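Local coordinates for protein inactive glucansucrase (Lactobacillus reuteri, PDB 5JBD) that belongs to glycosyl hydrolase family 70, is classed as an inactive glucansucrase, and has a TIM-barrel-type core and a bound calcium ion, at residues A108-T113 with L136-E141; F388-D393 with A448-L453; D467-T472 with I481-I486. All coordinates share one frame; numbering follows the deposited sequence.

Interaction 1. Residues A108-T113 with L136-E141; sequences ANYGLT and LRYVIE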
loop_
_atom_site.group_PDB
_atom_site.type_symbol
_atom_site.label_atom_id
_atom_site.label_comp_id
_atom_site.label_asym_id
_atom_site.label_seq_id
_atom_site.Cartn_x
_atom_site.Cartn_y
_atom_site.Cartn_z
ATOM N N ALA A 108 -38.625 -38.345 5.986
ATOM C CA ALA A 108 -39.801 -38.827 5.230
ATOM C C ALA A 108 -41.134 -38.654 5.969
ATOM O O ALA A 108 -42.169 -38.474 5.330
ATOM C CB ALA A 108 -39.618 -40.291 4.840
ATOM N N ASN A 109 -41.106 -38.711 7.301
ATOM C CA ASN A 109 -42.308 -38.517 8.110
ATOM C C ASN A 109 -42.862 -37.086 8.053
ATOM O O ASN A 109 -44.045 -36.882 8.346
ATOM C CB ASN A 109 -42.051 -38.947 9.563
ATOM C CG ASN A 109 -41.802 -40.437 9.690
ATOM O OD1 ASN A 109 -42.602 -41.264 9.230
ATOM N ND2 ASN A 109 -40.718 -40.790 10.363
ATOM N N TYR A 110 -42.024 -36.111 7.674
ATOM C CA TYR A 110 -42.444 -34.709 7.493
ATOM C C TYR A 110 -42.469 -34.268 6.016
ATOM O O TYR A 110 -42.438 -33.066 5.726
ATOM C CB TYR A 110 -41.564 -33.783 8.364
ATOM C CG TYR A 110 -41.824 -33.994 9.830
ATOM C CD1 TYR A 110 -41.206 -35.031 10.525
ATOM C CD2 TYR A 110 -42.745 -33.206 10.510
ATOM C CE1 TYR A 110 -41.481 -35.265 11.867
ATOM C CE2 TYR A 110 -43.030 -33.428 11.851
ATOM C CZ TYR A 110 -42.394 -34.457 12.530
ATOM O OH TYR A 110 -42.681 -34.679 13.856
ATOM N N GLY A 111 -42.552 -35.234 5.096
ATOM C CA GLY A 111 -42.679 -34.961 3.655
ATOM C C GLY A 111 -41.449 -34.381 2.978
ATOM O O GLY A 111 -41.568 -33.739 1.930
ATOM N N LEU A 112 -40.271 -34.629 3.558
ATOM C CA LEU A 112 -39.017 -34.009 3.122
ATOM C C LEU A 112 -37.959 -35.064 2.850
ATOM O O LEU A 112 -37.192 -35.437 3.734
ATOM C CB LEU A 112 -38.522 -33.023 4.186
ATOM C CG LEU A 112 -39.424 -31.809 4.421
ATOM C CD1 LEU A 112 -39.043 -31.094 5.711
ATOM C CD2 LEU A 112 -39.395 -30.852 3.231
ATOM N N THR A 113 -37.955 -35.565 1.622
ATOM C CA THR A 113 -36.922 -36.477 1.127
ATOM C C THR A 113 -36.256 -35.845 -0.082
ATOM O O THR A 113 -36.744 -34.849 -0.617
ATOM C CB THR A 113 -37.500 -37.848 0.718
ATOM O OG1 THR A 113 -38.398 -37.700 -0.395
ATOM C CG2 THR A 113 -38.234 -38.493 1.884
ATOM N N LEU A 136 -39.793 -28.259 7.497
ATOM C CA LEU A 136 -38.342 -28.216 7.602
ATOM C C LEU A 136 -37.879 -27.583 8.922
ATOM O O LEU A 136 -36.930 -28.059 9.530
ATOM C CB LEU A 136 -37.727 -27.475 6.419
ATOM C CG LEU A 136 -36.190 -27.356 6.404
ATOM C CD1 LEU A 136 -35.496 -28.712 6.495
ATOM C CD2 LEU A 136 -35.765 -26.614 5.163
ATOM N N ARG A 137 -38.559 -26.535 9.379
ATOM C CA ARG A 137 -38.236 -25.957 10.682
ATOM C C ARG A 137 -38.340 -26.996 11.820
ATOM O O ARG A 137 -37.459 -27.046 12.682
ATOM C CB ARG A 137 -39.070 -24.712 10.969
ATOM C CG ARG A 137 -38.662 -23.519 10.119
ATOM C CD ARG A 137 -39.260 -22.227 10.650
ATOM N NE ARG A 137 -40.702 -22.111 10.388
ATOM C CZ ARG A 137 -41.237 -21.665 9.244
ATOM N NH1 ARG A 137 -40.487 -21.256 8.228
ATOM N NH2 ARG A 137 -42.556 -21.611 9.121
ATOM N N TYR A 138 -39.374 -27.844 11.785
ATOM C CA TYR A 138 -39.526 -28.938 12.763
ATOM C C TYR A 138 -38.334 -29.913 12.679
ATOM O O TYR A 138 -37.779 -30.317 13.697
ATOM C CB TYR A 138 -40.864 -29.696 12.573
ATOM C CG TYR A 138 -42.127 -28.848 12.647
ATOM C CD1 TYR A 138 -42.231 -27.753 13.518
ATOM C CD2 TYR A 138 -43.238 -29.147 11.847
ATOM C CE1 TYR A 138 -43.384 -26.981 13.583
ATOM C CE2 TYR A 138 -44.398 -28.371 11.902
ATOM C CZ TYR A 138 -44.462 -27.289 12.768
ATOM O OH TYR A 138 -45.581 -26.498 12.818
ATOM N N VAL A 139 -37.926 -30.240 11.453
ATOM C CA VAL A 139 -36.786 -31.141 11.217
ATOM C C VAL A 139 -35.474 -30.474 11.657
ATOM O O VAL A 139 -34.633 -31.123 12.258
ATOM C CB VAL A 139 -36.739 -31.625 9.743
ATOM C CG1 VAL A 139 -35.471 -32.431 9.453
ATOM C CG2 VAL A 139 -37.985 -32.460 9.423
ATOM N N ILE A 140 -35.342 -29.173 11.419
ATOM C CA ILE A 140 -34.188 -28.402 11.917
ATOM C C ILE A 140 -34.139 -28.424 13.463
ATOM O O ILE A 140 -33.063 -28.601 14.039
ATOM C CB ILE A 140 -34.176 -26.959 11.368
ATOM C CG1 ILE A 140 -33.807 -26.978 9.884
ATOM C CG2 ILE A 140 -33.163 -26.075 12.104
ATOM C CD1 ILE A 140 -33.970 -25.653 9.181
ATOM N N GLU A 141 -35.279 -28.223 14.119
ATOM C CA GLU A 141 -35.330 -28.238 15.591
ATOM C C GLU A 141 -35.001 -29.623 16.160
ATOM O O GLU A 141 -34.397 -29.740 17.226
ATOM C CB GLU A 141 -36.702 -27.766 16.098
ATOM C CG GLU A 141 -37.006 -26.288 15.826
ATOM C CD GLU A 141 -36.074 -25.324 16.540
ATOM O OE1 GLU A 141 -35.537 -25.668 17.611
ATOM O OE2 GLU A 141 -35.882 -24.192 16.041
#

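Interaction 2. Residues F388-D393 with A448-L453; sequences FVTNHD and AQYAIL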
loop_
_atom_site.group_PDB
_atom_site.type_symbol
_atom_site.label_atom_id
_atom_site.label_comp_id
_atom_site.label_asym_id
_atom_site.label_seq_id
_atom_site.Cartn_x
_atom_site.Cartn_y
_atom_site.Cartn_z
ATOM N N PHE A 388 14.782 4.968 -7.529
ATOM C CA PHE A 388 15.027 3.620 -7.042
ATOM C C PHE A 388 15.250 2.626 -8.174
ATOM O O PHE A 388 14.768 2.821 -9.296
ATOM C CB PHE A 388 13.821 3.169 -6.185
ATOM C CG PHE A 388 12.532 3.157 -6.950
ATOM C CD1 PHE A 388 11.835 4.344 -7.167
ATOM C CD2 PHE A 388 12.066 1.993 -7.530
ATOM C CE1 PHE A 388 10.664 4.358 -7.906
ATOM C CE2 PHE A 388 10.899 1.996 -8.284
ATOM C CZ PHE A 388 10.195 3.173 -8.457
ATOM N N VAL A 389 15.952 1.537 -7.833
ATOM C CA VAL A 389 16.082 0.323 -8.654
ATOM C C VAL A 389 14.961 -0.674 -8.322
ATOM O O VAL A 389 14.430 -1.347 -9.217
ATOM C CB VAL A 389 17.464 -0.343 -8.428
ATOM C CG1 VAL A 389 17.552 -1.731 -9.070
ATOM C CG2 VAL A 389 18.584 0.558 -8.973
ATOM N N THR A 390 14.632 -0.796 -7.031
ATOM C CA THR A 390 13.546 -1.682 -6.593
ATOM C C THR A 390 12.789 -1.055 -5.426
ATOM O O THR A 390 13.365 -0.301 -4.649
ATOM C CB THR A 390 14.088 -3.067 -6.138
ATOM O OG1 THR A 390 15.193 -3.483 -6.960
ATOM C CG2 THR A 390 12.983 -4.132 -6.195
ATOM N N ASN A 391 11.504 -1.365 -5.312
ATOM C CA ASN A 391 10.778 -1.174 -4.061
ATOM C C ASN A 391 9.885 -2.392 -3.782
ATOM O O ASN A 391 9.814 -3.335 -4.590
ATOM C CB ASN A 391 10.005 0.156 -4.051
ATOM C CG ASN A 391 8.910 0.222 -5.100
ATOM O OD1 ASN A 391 8.186 -0.749 -5.332
ATOM N ND2 ASN A 391 8.779 1.389 -5.737
ATOM N N HIS A 392 9.224 -2.386 -2.635
ATOM C CA HIS A 392 8.413 -3.548 -2.193
ATOM C C HIS A 392 7.300 -3.925 -3.188
ATOM O O HIS A 392 7.026 -5.110 -3.396
ATOM C CB HIS A 392 7.814 -3.302 -0.798
ATOM C CG HIS A 392 6.851 -2.163 -0.751
ATOM N ND1 HIS A 392 7.253 -0.850 -0.606
ATOM C CD2 HIS A 392 5.506 -2.129 -0.880
ATOM C CE1 HIS A 392 6.197 -0.065 -0.620
ATOM N NE2 HIS A 392 5.122 -0.814 -0.781
ATOM N N ASP A 393 6.700 -2.923 -3.822
ATOM C CA ASP A 393 5.644 -3.159 -4.820
ATOM C C ASP A 393 6.173 -3.779 -6.106
ATOM O O ASP A 393 5.493 -4.603 -6.726
ATOM C CB ASP A 393 4.909 -1.870 -5.175
ATOM C CG ASP A 393 3.939 -1.434 -4.116
ATOM O OD1 ASP A 393 3.186 -2.293 -3.608
ATOM O OD2 ASP A 393 3.910 -0.227 -3.816
ATOM N N ALA A 448 24.677 -2.984 -12.220
ATOM C CA ALA A 448 24.753 -1.797 -13.086
ATOM C C ALA A 448 23.581 -0.827 -12.861
ATOM O O ALA A 448 23.767 0.395 -12.925
ATOM C CB ALA A 448 24.861 -2.209 -14.563
ATOM N N GLN A 449 22.380 -1.350 -12.624
ATOM C CA GLN A 449 21.249 -0.492 -12.312
ATOM C C GLN A 449 21.580 0.357 -11.088
ATOM O O GLN A 449 21.375 1.576 -11.111
ATOM C CB GLN A 449 19.961 -1.282 -12.104
ATOM C CG GLN A 449 19.405 -1.863 -13.396
ATOM C CD GLN A 449 18.069 -2.563 -13.227
ATOM O OE1 GLN A 449 17.089 -1.957 -12.779
ATOM N NE2 GLN A 449 18.013 -3.841 -13.608
ATOM N N TYR A 450 22.130 -0.281 -10.047
ATOM C CA TYR A 450 22.562 0.455 -8.849
ATOM C C TYR A 450 23.739 1.402 -9.084
ATOM O O TYR A 450 23.815 2.469 -8.462
ATOM C CB TYR A 450 22.876 -0.506 -7.680
ATOM C CG TYR A 450 21.666 -0.812 -6.834
ATOM C CD1 TYR A 450 21.218 0.109 -5.886
ATOM C CD2 TYR A 450 20.945 -2.003 -6.993
ATOM C CE1 TYR A 450 20.094 -0.151 -5.111
ATOM C CE2 TYR A 450 19.815 -2.269 -6.223
ATOM C CZ TYR A 450 19.393 -1.345 -5.284
ATOM O OH TYR A 450 18.273 -1.580 -4.518
ATOM N N ALA A 451 24.677 1.012 -9.942
ATOM C CA ALA A 451 25.825 1.876 -10.249
ATOM C C ALA A 451 25.372 3.197 -10.881
ATOM O O ALA A 451 25.927 4.257 -10.563
ATOM C CB ALA A 451 26.809 1.172 -11.158
ATOM N N ILE A 452 24.362 3.126 -11.747
ATOM C CA ILE A 452 23.746 4.314 -12.328
ATOM C C ILE A 452 22.986 5.102 -11.256
ATOM O O ILE A 452 23.218 6.308 -11.081
ATOM C CB ILE A 452 22.800 3.948 -13.517
ATOM C CG1 ILE A 452 23.589 3.372 -14.707
ATOM C CG2 ILE A 452 21.941 5.138 -13.940
ATOM C CD1 ILE A 452 24.488 4.365 -15.434
ATOM N N LEU A 453 22.092 4.415 -10.529
ATOM C CA LEU A 453 21.298 5.055 -9.487
ATOM C C LEU A 453 22.167 5.819 -8.468
ATOM O O LEU A 453 21.863 6.958 -8.115
ATOM C CB LEU A 453 20.434 4.035 -8.735
ATOM C CG LEU A 453 19.320 4.691 -7.889
ATOM C CD1 LEU A 453 18.075 4.904 -8.727
ATOM C CD2 LEU A 453 18.986 3.849 -6.663
HETATM O O HOH W 1 16.438 0.517 -5.212
#

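Interaction 3. Residues D467-T472 with I481-I486; sequences DLYNET and IYYDAI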
loop_
_atom_site.group_PDB
_atom_site.type_symbol
_atom_site.label_atom_id
_atom_site.label_comp_id
_atom_site.label_asym_id
_atom_site.label_seq_id
_atom_site.Cartn_x
_atom_site.Cartn_y
_atom_site.Cartn_z
ATOM N N ASP A 467 17.316 -6.204 -1.987
ATOM C CA ASP A 467 18.478 -6.277 -2.865
ATOM C C ASP A 467 19.767 -6.484 -2.072
ATOM O O ASP A 467 20.771 -6.929 -2.639
ATOM C CB ASP A 467 18.576 -5.021 -3.753
ATOM C CG ASP A 467 17.463 -4.950 -4.800
ATOM O OD1 ASP A 467 16.969 -6.019 -5.218
ATOM O OD2 ASP A 467 17.086 -3.822 -5.212
ATOM N N LEU A 468 19.736 -6.213 -0.760
ATOM C CA LEU A 468 20.863 -6.531 0.138
ATOM C C LEU A 468 20.700 -7.865 0.873
ATOM O O LEU A 468 21.697 -8.502 1.184
ATOM C CB LEU A 468 21.074 -5.418 1.168
ATOM C CG LEU A 468 21.416 -4.013 0.645
ATOM C CD1 LEU A 468 21.743 -3.083 1.806
ATOM C CD2 LEU A 468 22.576 -4.050 -0.330
ATOM N N TYR A 469 19.464 -8.287 1.139
ATOM C CA TYR A 469 19.196 -9.494 1.929
ATOM C C TYR A 469 18.130 -10.346 1.252
ATOM O O TYR A 469 17.252 -9.810 0.553
ATOM C CB TYR A 469 18.746 -9.106 3.354
ATOM C CG TYR A 469 19.824 -8.342 4.097
ATOM C CD1 TYR A 469 20.844 -9.022 4.786
ATOM C CD2 TYR A 469 19.860 -6.941 4.071
ATOM C CE1 TYR A 469 21.863 -8.324 5.435
ATOM C CE2 TYR A 469 20.868 -6.236 4.720
ATOM C CZ TYR A 469 21.866 -6.913 5.394
ATOM O OH TYR A 469 22.867 -6.208 6.030
ATOM N N ASN A 470 18.205 -11.666 1.469
ATOM C CA ASN A 470 17.139 -12.575 1.037
ATOM C C ASN A 470 15.908 -12.293 1.879
ATOM O O ASN A 470 15.871 -12.583 3.076
ATOM C CB ASN A 470 17.567 -14.038 1.159
ATOM C CG ASN A 470 18.664 -14.411 0.178
ATOM O OD1 ASN A 470 18.884 -13.733 -0.830
ATOM N ND2 ASN A 470 19.353 -15.521 0.460
ATOM N N GLU A 471 14.903 -11.697 1.246
ATOM C CA GLU A 471 13.858 -10.971 1.967
ATOM C C GLU A 471 12.781 -11.849 2.608
ATOM O O GLU A 471 12.020 -11.342 3.431
ATOM C CB GLU A 471 13.233 -9.906 1.060
ATOM C CG GLU A 471 12.375 -10.429 -0.088
ATOM C CD GLU A 471 12.264 -9.389 -1.211
ATOM O OE1 GLU A 471 13.210 -9.271 -2.003
ATOM O OE2 GLU A 471 11.246 -8.679 -1.279
ATOM N N THR A 472 12.711 -13.137 2.239
ATOM C CA THR A 472 11.796 -14.086 2.907
ATOM C C THR A 472 12.418 -14.808 4.105
ATOM O O THR A 472 11.690 -15.470 4.839
ATOM C CB THR A 472 11.249 -15.154 1.944
ATOM O OG1 THR A 472 12.329 -15.947 1.462
ATOM C CG2 THR A 472 10.525 -14.507 0.768
ATOM N N ILE A 481 22.757 -12.337 -3.094
ATOM C CA ILE A 481 23.863 -12.395 -4.067
ATOM C C ILE A 481 24.412 -10.995 -4.428
ATOM O O ILE A 481 25.602 -10.844 -4.720
ATOM C CB ILE A 481 23.408 -13.170 -5.350
ATOM C CG1 ILE A 481 24.571 -13.436 -6.308
ATOM C CG2 ILE A 481 22.219 -12.500 -6.051
ATOM C CD1 ILE A 481 24.196 -14.217 -7.563
ATOM N N TYR A 482 23.558 -9.975 -4.414
ATOM C CA TYR A 482 23.987 -8.622 -4.805
ATOM C C TYR A 482 24.534 -7.750 -3.670
ATOM O O TYR A 482 24.888 -6.599 -3.915
ATOM C CB TYR A 482 22.846 -7.898 -5.522
ATOM C CG TYR A 482 22.325 -8.640 -6.722
ATOM C CD1 TYR A 482 23.189 -9.031 -7.752
ATOM C CD2 TYR A 482 20.962 -8.961 -6.849
ATOM C CE1 TYR A 482 22.712 -9.728 -8.850
ATOM C CE2 TYR A 482 20.486 -9.664 -7.952
ATOM C CZ TYR A 482 21.369 -10.032 -8.956
ATOM O OH TYR A 482 20.898 -10.716 -10.064
ATOM N N TYR A 483 24.638 -8.288 -2.452
ATOM C CA TYR A 483 25.104 -7.491 -1.290
ATOM C C TYR A 483 26.476 -6.837 -1.527
ATOM O O TYR A 483 26.654 -5.632 -1.264
ATOM C CB TYR A 483 25.127 -8.343 0.004
ATOM C CG TYR A 483 25.622 -7.593 1.244
ATOM C CD1 TYR A 483 26.986 -7.440 1.498
ATOM C CD2 TYR A 483 24.723 -7.021 2.148
ATOM C CE1 TYR A 483 27.442 -6.743 2.600
ATOM C CE2 TYR A 483 25.174 -6.345 3.266
ATOM C CZ TYR A 483 26.529 -6.214 3.487
ATOM O OH TYR A 483 26.992 -5.545 4.581
ATOM N N ASP A 484 27.445 -7.616 -2.012
ATOM C CA ASP A 484 28.816 -7.103 -2.132
ATOM C C ASP A 484 28.896 -5.952 -3.146
ATOM O O ASP A 484 29.527 -4.919 -2.880
ATOM C CB ASP A 484 29.801 -8.216 -2.507
ATOM C CG ASP A 484 30.128 -9.147 -1.344
ATOM O OD1 ASP A 484 29.888 -8.802 -0.173
ATOM O OD2 ASP A 484 30.646 -10.239 -1.619
ATOM N N ALA A 485 28.241 -6.122 -4.287
ATOM C CA ALA A 485 28.247 -5.107 -5.328
ATOM C C ALA A 485 27.584 -3.827 -4.866
ATOM O O ALA A 485 28.161 -2.744 -4.985
ATOM C CB ALA A 485 27.548 -5.622 -6.580
ATOM N N ILE A 486 26.382 -3.960 -4.304
ATOM C CA ILE A 486 25.593 -2.778 -3.935
ATOM C C ILE A 486 26.261 -2.002 -2.794
ATOM O O ILE A 486 26.374 -0.772 -2.881
ATOM C CB ILE A 486 24.127 -3.122 -3.643
ATOM C CG1 ILE A 486 23.492 -3.759 -4.888
ATOM C CG2 ILE A 486 23.358 -1.866 -3.239
ATOM C CD1 ILE A 486 22.148 -4.412 -4.664
HETATM O O HOH W 2 20.588 -14.343 -3.015
#

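Interaction 1. Residues A108-T113 with L136-E141
Tyr-110 and Leu-112 of 108-113 pack against Leu-136, Tyr-138 and Val-139 of helix 126-147. The contact is apolar, with no hydrogen bond between the two segments. Leu-112 CG stands anti to its own carbonyl carbon (chi1 -65°), and its CD1 branch does the touching. Leu-112 CD1 lies 3.4 Å from Leu-136 N and 3.9 Å from Leu-136 CB. The methyl therefore rests on the helix backbone as well as on a side chain. Leu-112 CD1 also meets Val-139 CG2 at 4.1 Å.

Val-139 is turned with CG1 anti to its backbone N (chi1 174°). That leaves CG2 for the loop, and this one methyl serves both loop residues. Val-139 CG2 meets Tyr-110 CB at 4.0 Å, near the root of the aromatic side chain. The side chains of Tyr-110 and Val-139 run past each other in opposite directions. Further out, Tyr-110 CE2 comes within 4.3 Å of Tyr-138 CD2, a looser ring contact.

The loop joins helix 90-101 to helix 114-117, and Thr-113 is the N-cap of the latter. Leu-112 also touches Val-101, while Leu-136 packs on Phe-96 and Phe-100. The contact thus lays the loop on helix 126-147, beside helix 90-101.

Interaction 2. Residues F388-D393 with A448-L453
Val-389 has CG1 anti to its backbone N (chi1 170°) and CG2 beside that N, and both methyls meet helix 446-455. Val-389 CG2 stands over the middle of the Tyr-450 ring. It is 3.9 Å from the ring centroid and 6° off the normal, a CH-pi contact. Val-389 CG2 also lies 3.7 Å from Gln-449 O and 3.9 Å from Leu-453 CB. Val-389 CG1 sits nearer the rim, 3.7 Å from Tyr-450 CE2, and also touches Gln-449 OE1. Val-389 thus packs against Gln-449, Tyr-450 and Leu-453, touching Gln-449 through its carbonyl as well as its side chain.

Leu-453 has CG anti to its backbone N (chi1 -165°). Its two methyls lie against the backbone of the other segment, with Leu-453 CD1 3.5 Å from Phe-388 N and CD2 near Phe-388 CA. The Gln-449 side chain is extended beyond CG, and its NE2 is bonded to Tyr-444 O. Val-389 follows parallel strand 385-388 of the TIM-barrel-type sheet, and the contact packs the chain there on helix 446-455.

The polar side of the contact runs through the Tyr-450 hydroxyl. A water accepts from Thr-390 N at 2.9 Å and donates to Tyr-450 OH at 2.9 Å. The hydroxyl also accepts from Tyr-464 N and is bonded to Asp-467 OD2. Thr-390 OG1 binds that same carboxylate oxygen.

These three bonds fix the position of the phenol oxygen. With two bonds accepted, the hydroxyl proton is probably directed at Asp-467. The contact pairs a hydroxyl satisfied by water, Tyr-464 N and Asp-467 with a ring face packed by Val-389 CG2.

Interaction 3. Residues D467-T472 with I481-I486
Tyr-469 and Tyr-483 form the aromatic part of this contact. They make an offset edge-to-face pair, with the edge of Tyr-483 toward the face of Tyr-469. The centroids are 5.8 Å apart and the planes stand at 65°. The two side chains lie side by side and point the same way. Tyr-483 CG is anti to its backbone N (chi1 179°), which carries the ring alongside Tyr-469. Further along the ring, Tyr-483 CE2 comes 3.6 Å from Tyr-469 OH, which lies near the Tyr-483 ring plane.

The apolar part is carried by Leu-468 and Ile-486. Leu-468 CD2 meets Ile-486 CG2 at 3.7 Å, and the two side chains slant across one another. The other branch of Ile-486 puts Ile-486 CD1 3.7 Å from Asp-467 CB. Leu-468 CB rests on Tyr-483 CD2.

Two backbone carbonyls also take part. Leu-468 O lies at the Tyr-483 ring edge, 3.5 Å from Tyr-483 CD2. Asp-467 O is 3.5 Å from Ile-486 CD1 and also faces Tyr-482 CB.

No direct hydrogen bond joins the segments, but one water does. It donates to Asn-470 OD1 at 2.8 Å and accepts from Ile-481 N at 3.0 Å. Asn-470 ND2 is bonded to Glu-478.

The contact lies where the chain leaves strand 460-464 through the short helix 465-468 and turns back into helix 483-496. Helix 678-683 touches both tyrosines through Leu-680. Helix 446-455 meets Tyr-482 through Val-446 and Pro-447. Helix 420-434 borders the loop at Tyr-431 and Trp-427.

In the fold
The three contacts follow one another along the chain, and none nests in or crosses another. Interaction 1 comes first. It closes a mostly helical excursion and ties a loop to helix 126-147, far from the other two, with about 67 Å between its centre and that of interaction 2. Interaction 2 closes a longer helical excursion between the neighbouring parallel strands 385-388 and 460-464 of the barrel sheet. It joins the chain following strand 385-388 to helix 446-455. Interaction 3 closes the short loop between helix 465-468 and helix 483-496. Interactions 2 and 3 touch, with centres about 12 Å apart. Asp-467 and Ile-486 meet Tyr-450, so helix 483-496 joins the same packed region.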